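Endoglucanase (Bacillus akibai, PDB 1UWW) hydrolyses internal beta-1,4-glucosidic linkages of cellulose and related beta-glucans, the piece here being its family 28 carbohydrate-binding module, specific for non-crystalline cellulose. Local coordinates at residues S20-G25 with F182-R187; G25-W30 with L42-A47; V98-G103 with I128-L133. All blocks are in the same frame, centred on the assembly; numbering follows the deposited sequence.

Contact 1. Residues S20-G25 with F182-R187; sequences SVFEDG and FVDNVR. With CA (calcium ion), chain C.
Val21 and Asp184 meet on a calcium ion that ties the loop 20-25 to strand 180-189 of this beta-sandwich module. Asp184 grips the metal with both carboxylate oxygens, OD1 and OD2 each 2.5 Å from the calcium, while Val21 O binds it at 2.4 Å. Glu23 OE2 and a water add two more ligands, and Ser50 and Asn51 complete the shell. With CG of Asp184 anti to the backbone N (chi1 -156°), that carbon sits 2.8 Å from the calcium. The shared metal accounts for the approach of Val21 O to Asp184 OD1, two acceptors only 3.1 Å apart, and its charge presumably offsets the repulsion between the carboxylates of Glu23 and Asp184. Asn185 acts in the second shell: its OD1 accepts from the calcium-bound water at 2.7 Å, and its ND2 is held by Asp92.

Beside the site the backbones pair antiparallel, with Ser20 facing both Asn185 and Val186 in a G1 beta bulge. Ser20 N donates to Val186 O at 2.9 Å, and Val186 N returns a bond to Ser20 O. The left-handed backbone of Asn185 makes the bulge. Phe22 also packs on Leu53 and Ile44; its ring edge receives Asp184 OD1 in plane, 3.7 Å from Phe22 CD2, with ring and carboxylate planes 47° apart.

Contact 2. Residues G25-W30 with L42-A47; sequences GTRQGW and LTIEEA
Gly25 to Arg27 run past Leu42 to Ile44 with their directions 143° apart, roughly antiparallel but too distant for sheet pairing: even the closest CA atoms, of Gly25 and Ile44, are 6.7 Å apart, and no hydrogen bond joins the two segments. The loop is folded on itself instead. Gln28 N donates to Thr26 OG1 at 3.0 Å in an ST turn, the same hydroxyl bonding to Asp24 OD1, and a type I' turn from Arg27 to Trp30 overlaps it.

Ile44 makes the largest single share, little more than Arg27. Ile44 CD1 lies 3.5 Å from Thr26 O, and CG1 rests against the backbone of Gly25 and Thr26, apolar atoms covering a peptide group. The aliphatic part of Arg27 crosses Leu42 at about a right angle, Arg27 CD touching Leu42 CB at 3.8 Å. The Arg27 chain bends at chi3 (-84°), which sets NE, the donor to Asp11 O; NH1 forms a salt bridge with Asp31 and a weak bond to Trp30 O.

Asp11 bonds to Leu42 and Ile44, Pro12 to Arg27. Strand 43-47, outermost in its sheet, pairs with strand 50-58, whereas the loop leads into strand 30-32 at the border of the other sheet.

Contact 3. Residues V98-G103 with I128-L133; sequences VRATEG and INFDEL
Gly103 and Phe130 form the tight part of this contact. Phe130 N donates to Gly103 O at 2.9 Å, the donor tilted 18° from the carbonyl plane, and the same oxygen lies 3.4 Å from Phe130 CB. CG of Phe130 is anti to the carbonyl carbon, beside the backbone N (chi1 -63°), a position 3.9 Å from Gly103 O. Phe130 CD2 comes within 3.7 Å of Glu102 O, a carbonyl oxygen that is buried here without a polar partner. The other ortho carbon, CD1, lies near Ala100 CB at 4.1 Å, and that methyl also meets Leu133 CD1 at 3.8 Å, forming a small apolar cluster that continues to Leu95, Tyr143 and Tyr145.

The loop 98-103 carries the chain from strand 88-97 in one sheet of the beta-sandwich to strand 104-111 in the other, and it packs against the turn where strand 120-129 ends. That turn is an Asx turn, Asn129 OD1 accepting from Asp131 N at 3.0 Å, with Glu132 N bonded to Asn129 O.

Towards solvent the fit is looser. CB of Thr101 and of Glu102 both point away from the turn, and Thr101 OG1 bonds to Asp176 instead. Asp131 OD1 rests 3.5 Å from Glu102 CA, and it faces another acceptor, Thr101 O, without bonding to it. The second subunit covers the turn and Gly103: Gly103 N bonds to Glu132 OE2 of that subunit, and Asn129 ND2 to Asn129 OD1 of the same neighbour.

Contacts 1 and 2 are neighbours, their centres 7 Å apart; they share Gly25, and both fasten the loop ahead of strand 30-32 to the same six-stranded sheet. Val21 N to Gln28 OE1 and Ser20 OG with Trp30 NE1 are probable hydrogen bonds between them. Contact 1 is buried and built on calcium coordination and backbone pairing, whereas contact 2, partly buried at the sheet border, rests on van der Waals packing of aliphatic groups on each other and on a peptide. Contact 3 lies about 25 Å from either, centre to centre, and is also partly buried. It combines one backbone bond with an apolar cluster, and it alone of the three touches the second subunit.

Contact 1. Residues S20-G25 with F182-R187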
loop_
_atom_site.group_PDB
_atom_site.type_symbol
_atom_site.label_atom_id
_atom_site.label_comp_id
_atom_site.label_asym_id
_atom_site.label_seq_id
_atom_site.Cartn_x
_atom_site.Cartn_y
_atom_site.Cartn_z
ATOM N N SER A 20 -0.619 21.675 9.691
ATOM C CA SER A 20 -0.694 21.387 11.119
ATOM C C SER A 20 0.727 21.335 11.699
ATOM O O SER A 20 1.520 20.468 11.351
ATOM C CB SER A 20 -1.433 20.057 11.370
ATOM O OG SER A 20 -2.663 19.962 10.656
ATOM N N VAL A 21 1.052 22.316 12.542
ATOM C CA VAL A 21 2.369 22.470 13.136
ATOM C C VAL A 21 2.412 22.219 14.661
ATOM O O VAL A 21 3.480 22.099 15.228
ATOM C CB VAL A 21 2.991 23.841 12.776
ATOM C CG1 VAL A 21 3.136 23.959 11.264
ATOM C CG2 VAL A 21 2.160 24.999 13.331
ATOM N N PHE A 22 1.276 22.179 15.319
ATOM C CA PHE A 22 1.181 21.766 16.736
ATOM C C PHE A 22 1.965 22.662 17.671
ATOM O O PHE A 22 2.519 22.192 18.646
ATOM C CB PHE A 22 1.560 20.282 16.914
ATOM C CG PHE A 22 0.830 19.374 15.936
ATOM C CD1 PHE A 22 -0.527 19.097 16.109
ATOM C CD2 PHE A 22 1.491 18.845 14.825
ATOM C CE1 PHE A 22 -1.189 18.301 15.199
ATOM C CE2 PHE A 22 0.814 18.065 13.917
ATOM C CZ PHE A 22 -0.536 17.785 14.110
ATOM N N GLU A 23 1.958 23.971 17.395
ATOM C CA GLU A 23 2.705 24.931 18.202
ATOM C C GLU A 23 1.844 25.770 19.148
ATOM O O GLU A 23 2.385 26.661 19.820
ATOM C CB GLU A 23 3.541 25.834 17.311
ATOM C CG GLU A 23 4.590 25.098 16.474
ATOM C CD GLU A 23 5.533 24.221 17.301
ATOM O OE1 GLU A 23 5.889 24.557 18.472
ATOM O OE2 GLU A 23 5.972 23.182 16.756
ATOM N N ASP A 24 0.558 25.470 19.260
ATOM C CA ASP A 24 -0.369 26.231 20.111
ATOM C C ASP A 24 -0.883 25.420 21.304
ATOM O O ASP A 24 -1.915 25.757 21.879
ATOM C CB ASP A 24 -1.555 26.754 19.277
ATOM C CG ASP A 24 -2.400 25.627 18.643
ATOM O OD1 ASP A 24 -2.134 24.433 18.904
ATOM O OD2 ASP A 24 -3.359 25.851 17.863
ATOM N N GLY A 25 -0.195 24.339 21.656
ATOM C CA GLY A 25 -0.615 23.475 22.743
ATOM C C GLY A 25 -1.830 22.605 22.453
ATOM O O GLY A 25 -2.328 21.943 23.378
ATOM N N PHE A 182 5.641 10.312 16.501
ATOM C CA PHE A 182 5.429 11.764 16.449
ATOM C C PHE A 182 5.128 12.155 14.994
ATOM O O PHE A 182 5.812 11.703 14.072
ATOM C CB PHE A 182 6.672 12.548 16.883
ATOM C CG PHE A 182 7.291 12.120 18.209
ATOM C CD1 PHE A 182 8.107 10.974 18.299
ATOM C CD2 PHE A 182 7.118 12.901 19.328
ATOM C CE1 PHE A 182 8.697 10.612 19.492
ATOM C CE2 PHE A 182 7.735 12.543 20.550
ATOM C CZ PHE A 182 8.519 11.424 20.617
ATOM N N VAL A 183 4.152 13.034 14.814
ATOM C CA VAL A 183 3.764 13.580 13.503
ATOM C C VAL A 183 3.840 15.103 13.564
ATOM O O VAL A 183 3.298 15.725 14.468
ATOM C CB VAL A 183 2.308 13.145 13.202
ATOM C CG1 VAL A 183 1.694 13.901 12.020
ATOM C CG2 VAL A 183 2.221 11.633 13.003
ATOM N N ASP A 184 4.485 15.706 12.569
ATOM C CA ASP A 184 4.587 17.170 12.519
ATOM C C ASP A 184 4.448 17.685 11.082
ATOM O O ASP A 184 4.737 16.989 10.126
ATOM C CB ASP A 184 5.904 17.644 13.133
ATOM C CG ASP A 184 5.868 19.081 13.643
ATOM O OD1 ASP A 184 4.823 19.778 13.610
ATOM O OD2 ASP A 184 6.922 19.530 14.172
ATOM N N ASN A 185 4.006 18.927 10.962
ATOM C CA ASN A 185 4.023 19.651 9.682
ATOM C C ASN A 185 3.189 18.963 8.598
ATOM O O ASN A 185 3.631 18.801 7.470
ATOM C CB ASN A 185 5.448 19.935 9.209
ATOM C CG ASN A 185 6.243 20.666 10.233
ATOM O OD1 ASN A 185 5.805 21.705 10.725
ATOM N ND2 ASN A 185 7.392 20.120 10.600
ATOM N N VAL A 186 1.974 18.557 8.953
ATOM C CA VAL A 186 1.099 17.910 7.978
ATOM C C VAL A 186 0.577 18.968 7.025
ATOM O O VAL A 186 0.011 19.942 7.453
ATOM C CB VAL A 186 -0.101 17.152 8.619
ATOM C CG1 VAL A 186 -0.820 16.323 7.544
ATOM C CG2 VAL A 186 0.317 16.294 9.790
ATOM N N ARG A 187 0.780 18.768 5.737
ATOM C CA ARG A 187 0.313 19.737 4.729
ATOM C C ARG A 187 0.186 19.145 3.344
ATOM O O ARG A 187 0.769 18.126 3.042
ATOM C CB ARG A 187 1.279 20.895 4.656
ATOM C CG ARG A 187 2.664 20.533 4.278
ATOM C CD ARG A 187 3.521 21.757 4.065
ATOM N NE ARG A 187 3.093 22.447 2.848
ATOM C CZ ARG A 187 3.410 23.701 2.507
ATOM N NH1 ARG A 187 4.179 24.446 3.293
ATOM N NH2 ARG A 187 2.960 24.209 1.362
HETATM CA CA CA C . 5.771 21.472 15.135
HETATM O O HOH W 1 6.195 22.778 13.226
#

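Contact 2. Residues G25-W30 with L42-A47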
loop_
_atom_site.group_PDB
_atom_site.type_symbol
_atom_site.label_atom_id
_atom_site.label_comp_id
_atom_site.label_asym_id
_atom_site.label_seq_id
_atom_site.Cartn_x
_atom_site.Cartn_y
_atom_site.Cartn_z
ATOM N N GLY A 25 -0.195 24.339 21.656
ATOM C CA GLY A 25 -0.615 23.475 22.743
ATOM C C GLY A 25 -1.830 22.605 22.453
ATOM O O GLY A 25 -2.328 21.943 23.378
ATOM N N THR A 26 -2.282 22.552 21.192
ATOM C CA THR A 26 -3.414 21.713 20.806
ATOM C C THR A 26 -3.075 20.760 19.665
ATOM O O THR A 26 -2.065 20.896 18.991
ATOM C CB THR A 26 -4.626 22.535 20.328
ATOM O OG1 THR A 26 -4.452 22.964 18.969
ATOM C CG2 THR A 26 -4.855 23.826 21.147
ATOM N N ARG A 27 -3.997 19.826 19.445
ATOM C CA ARG A 27 -3.938 18.843 18.364
ATOM C C ARG A 27 -4.394 19.409 17.022
ATOM O O ARG A 27 -4.437 18.676 16.046
ATOM C CB ARG A 27 -4.766 17.623 18.722
ATOM C CG ARG A 27 -4.296 16.900 19.960
ATOM C CD ARG A 27 -5.131 15.680 20.261
ATOM N NE ARG A 27 -6.348 15.981 21.013
ATOM C CZ ARG A 27 -7.532 15.456 20.821
ATOM N NH1 ARG A 27 -7.802 14.672 19.792
ATOM N NH2 ARG A 27 -8.511 15.779 21.665
ATOM N N GLN A 28 -4.730 20.692 16.966
ATOM C CA GLN A 28 -5.147 21.349 15.725
ATOM C C GLN A 28 -6.161 20.530 14.909
ATOM O O GLN A 28 -6.084 20.427 13.686
ATOM C CB GLN A 28 -3.956 21.795 14.887
ATOM C CG GLN A 28 -3.073 22.806 15.638
ATOM C CD GLN A 28 -2.135 23.557 14.739
ATOM O OE1 GLN A 28 -1.252 22.976 14.114
ATOM N NE2 GLN A 28 -2.328 24.873 14.646
ATOM N N GLY A 29 -7.134 19.964 15.603
ATOM C CA GLY A 29 -8.230 19.247 14.979
ATOM C C GLY A 29 -8.025 17.767 14.720
ATOM O O GLY A 29 -8.942 17.110 14.217
ATOM N N TRP A 30 -6.839 17.245 15.012
ATOM C CA TRP A 30 -6.532 15.818 14.816
ATOM C C TRP A 30 -7.069 14.974 15.960
ATOM O O TRP A 30 -6.951 15.347 17.132
ATOM C CB TRP A 30 -5.019 15.632 14.675
ATOM C CG TRP A 30 -4.505 16.153 13.378
ATOM C CD1 TRP A 30 -4.109 17.426 13.079
ATOM C CD2 TRP A 30 -4.383 15.402 12.171
ATOM N NE1 TRP A 30 -3.733 17.498 11.764
ATOM C CE2 TRP A 30 -3.918 16.277 11.174
ATOM C CE3 TRP A 30 -4.669 14.078 11.818
ATOM C CZ2 TRP A 30 -3.698 15.865 9.860
ATOM C CZ3 TRP A 30 -4.452 13.667 10.522
ATOM C CH2 TRP A 30 -3.964 14.563 9.550
ATOM N N LEU A 42 -3.308 11.033 22.934
ATOM C CA LEU A 42 -2.693 11.861 21.898
ATOM C C LEU A 42 -2.286 13.162 22.563
ATOM O O LEU A 42 -3.145 13.925 23.026
ATOM C CB LEU A 42 -3.685 12.177 20.789
ATOM C CG LEU A 42 -3.964 11.123 19.743
ATOM C CD1 LEU A 42 -5.235 11.436 18.960
ATOM C CD2 LEU A 42 -2.788 11.010 18.793
ATOM N N THR A 43 -0.994 13.402 22.641
ATOM C CA THR A 43 -0.457 14.601 23.286
ATOM C C THR A 43 0.525 15.323 22.379
ATOM O O THR A 43 0.943 14.809 21.335
ATOM C CB THR A 43 0.220 14.261 24.625
ATOM O OG1 THR A 43 1.313 13.382 24.392
ATOM C CG2 THR A 43 -0.753 13.546 25.580
ATOM N N ILE A 44 0.885 16.531 22.758
ATOM C CA ILE A 44 1.860 17.286 22.014
ATOM C C ILE A 44 3.216 17.149 22.717
ATOM O O ILE A 44 3.342 17.475 23.903
ATOM C CB ILE A 44 1.432 18.773 21.909
ATOM C CG1 ILE A 44 0.040 18.940 21.258
ATOM C CG2 ILE A 44 2.500 19.554 21.125
ATOM C CD1 ILE A 44 -0.176 18.148 19.994
ATOM N N GLU A 45 4.223 16.661 22.005
ATOM C CA GLU A 45 5.536 16.360 22.569
ATOM C C GLU A 45 6.641 16.890 21.635
ATOM O O GLU A 45 6.468 16.981 20.420
ATOM C CB GLU A 45 5.704 14.856 22.799
ATOM C CG GLU A 45 4.593 14.191 23.601
ATOM C CD GLU A 45 4.552 14.596 25.057
ATOM O OE1 GLU A 45 5.551 15.191 25.559
ATOM O OE2 GLU A 45 3.486 14.324 25.668
ATOM N N GLU A 46 7.813 17.189 22.187
ATOM C CA GLU A 46 8.942 17.681 21.418
ATOM C C GLU A 46 9.596 16.569 20.601
ATOM O O GLU A 46 9.847 15.468 21.108
ATOM C CB GLU A 46 9.960 18.341 22.351
ATOM C CG GLU A 46 11.134 19.000 21.623
ATOM C CD GLU A 46 12.338 18.081 21.425
ATOM O OE1 GLU A 46 12.493 17.098 22.194
ATOM O OE2 GLU A 46 13.161 18.326 20.510
ATOM N N ALA A 47 9.839 16.838 19.331
ATOM C CA ALA A 47 10.618 15.956 18.470
ATOM C C ALA A 47 11.428 16.816 17.518
ATOM O O ALA A 47 10.873 17.637 16.775
ATOM C CB ALA A 47 9.722 15.015 17.671
#

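Contact 3. Residues V98-G103 with I128-L133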
loop_
_atom_site.group_PDB
_atom_site.type_symbol
_atom_site.label_atom_id
_atom_site.label_comp_id
_atom_site.label_asym_id
_atom_site.label_seq_id
_atom_site.Cartn_x
_atom_site.Cartn_y
_atom_site.Cartn_z
ATOM N N VAL A 98 11.051 1.539 21.586
ATOM C CA VAL A 98 11.644 0.713 22.622
ATOM C C VAL A 98 11.949 -0.675 22.083
ATOM O O VAL A 98 12.893 -1.315 22.565
ATOM C CB VAL A 98 10.771 0.649 23.908
ATOM C CG1 VAL A 98 11.267 -0.379 24.895
ATOM C CG2 VAL A 98 10.588 2.052 24.446
ATOM N N ARG A 99 11.128 -1.199 21.164
ATOM C CA ARG A 99 11.410 -2.435 20.426
ATOM C C ARG A 99 11.131 -2.154 18.943
ATOM O O ARG A 99 10.064 -1.625 18.584
ATOM C CB ARG A 99 10.508 -3.590 20.897
ATOM C CG ARG A 99 10.683 -4.870 20.100
ATOM C CD ARG A 99 9.975 -6.055 20.701
ATOM N NE ARG A 99 8.548 -5.769 20.863
ATOM C CZ ARG A 99 7.847 -5.983 21.965
ATOM N NH1 ARG A 99 8.408 -6.573 23.004
ATOM N NH2 ARG A 99 6.596 -5.630 22.054
ATOM N N ALA A 100 12.071 -2.525 18.085
ATOM C CA ALA A 100 11.835 -2.549 16.643
ATOM C C ALA A 100 12.943 -3.355 16.010
ATOM O O ALA A 100 14.046 -2.837 15.811
ATOM C CB ALA A 100 11.769 -1.126 16.058
ATOM N N THR A 101 12.692 -4.637 15.807
ATOM C CA THR A 101 13.732 -5.555 15.312
ATOM C C THR A 101 13.369 -6.219 14.010
ATOM O O THR A 101 14.242 -6.837 13.390
ATOM C CB THR A 101 14.068 -6.685 16.337
ATOM O OG1 THR A 101 12.994 -7.611 16.448
ATOM C CG2 THR A 101 14.273 -6.135 17.754
ATOM N N GLU A 102 12.122 -6.101 13.561
ATOM C CA GLU A 102 11.687 -6.827 12.358
ATOM C C GLU A 102 10.404 -6.240 11.783
ATOM O O GLU A 102 9.711 -5.470 12.441
ATOM C CB GLU A 102 11.489 -8.304 12.670
ATOM C CG GLU A 102 10.407 -8.605 13.664
ATOM C CD GLU A 102 10.452 -10.068 14.090
ATOM O OE1 GLU A 102 11.359 -10.797 13.615
ATOM O OE2 GLU A 102 9.589 -10.489 14.875
ATOM N N GLY A 103 10.084 -6.634 10.562
ATOM C CA GLY A 103 8.913 -6.181 9.871
ATOM C C GLY A 103 8.991 -4.747 9.379
ATOM O O GLY A 103 10.051 -4.168 9.172
ATOM N N ILE A 128 7.804 1.977 5.865
ATOM C CA ILE A 128 8.983 2.069 6.707
ATOM C C ILE A 128 9.420 0.665 7.069
ATOM O O ILE A 128 8.634 -0.107 7.609
ATOM C CB ILE A 128 8.633 2.836 7.989
ATOM C CG1 ILE A 128 8.334 4.289 7.615
ATOM C CG2 ILE A 128 9.777 2.759 8.995
ATOM C CD1 ILE A 128 7.907 5.130 8.718
ATOM N N ASN A 129 10.666 0.342 6.785
ATOM C CA ASN A 129 11.199 -1.003 6.979
ATOM C C ASN A 129 12.048 -1.023 8.253
ATOM O O ASN A 129 13.108 -0.390 8.323
ATOM C CB ASN A 129 12.019 -1.391 5.748
ATOM C CG ASN A 129 12.374 -2.847 5.720
ATOM O OD1 ASN A 129 12.526 -3.478 6.770
ATOM N ND2 ASN A 129 12.502 -3.399 4.524
ATOM N N PHE A 130 11.587 -1.739 9.278
ATOM C CA PHE A 130 12.310 -1.753 10.570
ATOM C C PHE A 130 13.636 -2.483 10.487
ATOM O O PHE A 130 14.497 -2.324 11.367
ATOM C CB PHE A 130 11.432 -2.307 11.688
ATOM C CG PHE A 130 10.202 -1.458 11.963
ATOM C CD1 PHE A 130 10.347 -0.125 12.345
ATOM C CD2 PHE A 130 8.946 -1.948 11.823
ATOM C CE1 PHE A 130 9.230 0.670 12.590
ATOM C CE2 PHE A 130 7.833 -1.159 12.084
ATOM C CZ PHE A 130 7.994 0.159 12.467
ATOM N N ASP A 131 13.850 -3.243 9.423
ATOM C CA ASP A 131 15.141 -3.885 9.244
ATOM C C ASP A 131 16.171 -2.936 8.695
ATOM O O ASP A 131 17.359 -3.284 8.617
ATOM C CB ASP A 131 15.020 -5.080 8.303
ATOM C CG ASP A 131 14.153 -6.153 8.866
ATOM O OD1 ASP A 131 14.278 -6.458 10.087
ATOM O OD2 ASP A 131 13.278 -6.716 8.183
ATOM N N GLU A 132 15.735 -1.742 8.296
ATOM C CA GLU A 132 16.614 -0.750 7.710
ATOM C C GLU A 132 16.830 0.467 8.642
ATOM O O GLU A 132 17.228 1.531 8.165
ATOM C CB GLU A 132 16.054 -0.279 6.355
ATOM C CG GLU A 132 15.730 -1.390 5.358
ATOM C CD GLU A 132 16.907 -1.827 4.555
ATOM O OE1 GLU A 132 17.986 -1.174 4.619
ATOM O OE2 GLU A 132 16.750 -2.845 3.855
ATOM N N LEU A 133 16.569 0.342 9.943
ATOM C CA LEU A 133 16.769 1.482 10.870
ATOM C C LEU A 133 18.196 2.045 10.931
ATOM O O LEU A 133 18.405 3.251 11.148
ATOM C CB LEU A 133 16.303 1.109 12.278
ATOM C CG LEU A 133 14.805 0.932 12.468
ATOM C CD1 LEU A 133 14.507 0.442 13.865
ATOM C CD2 LEU A 133 14.069 2.225 12.192
#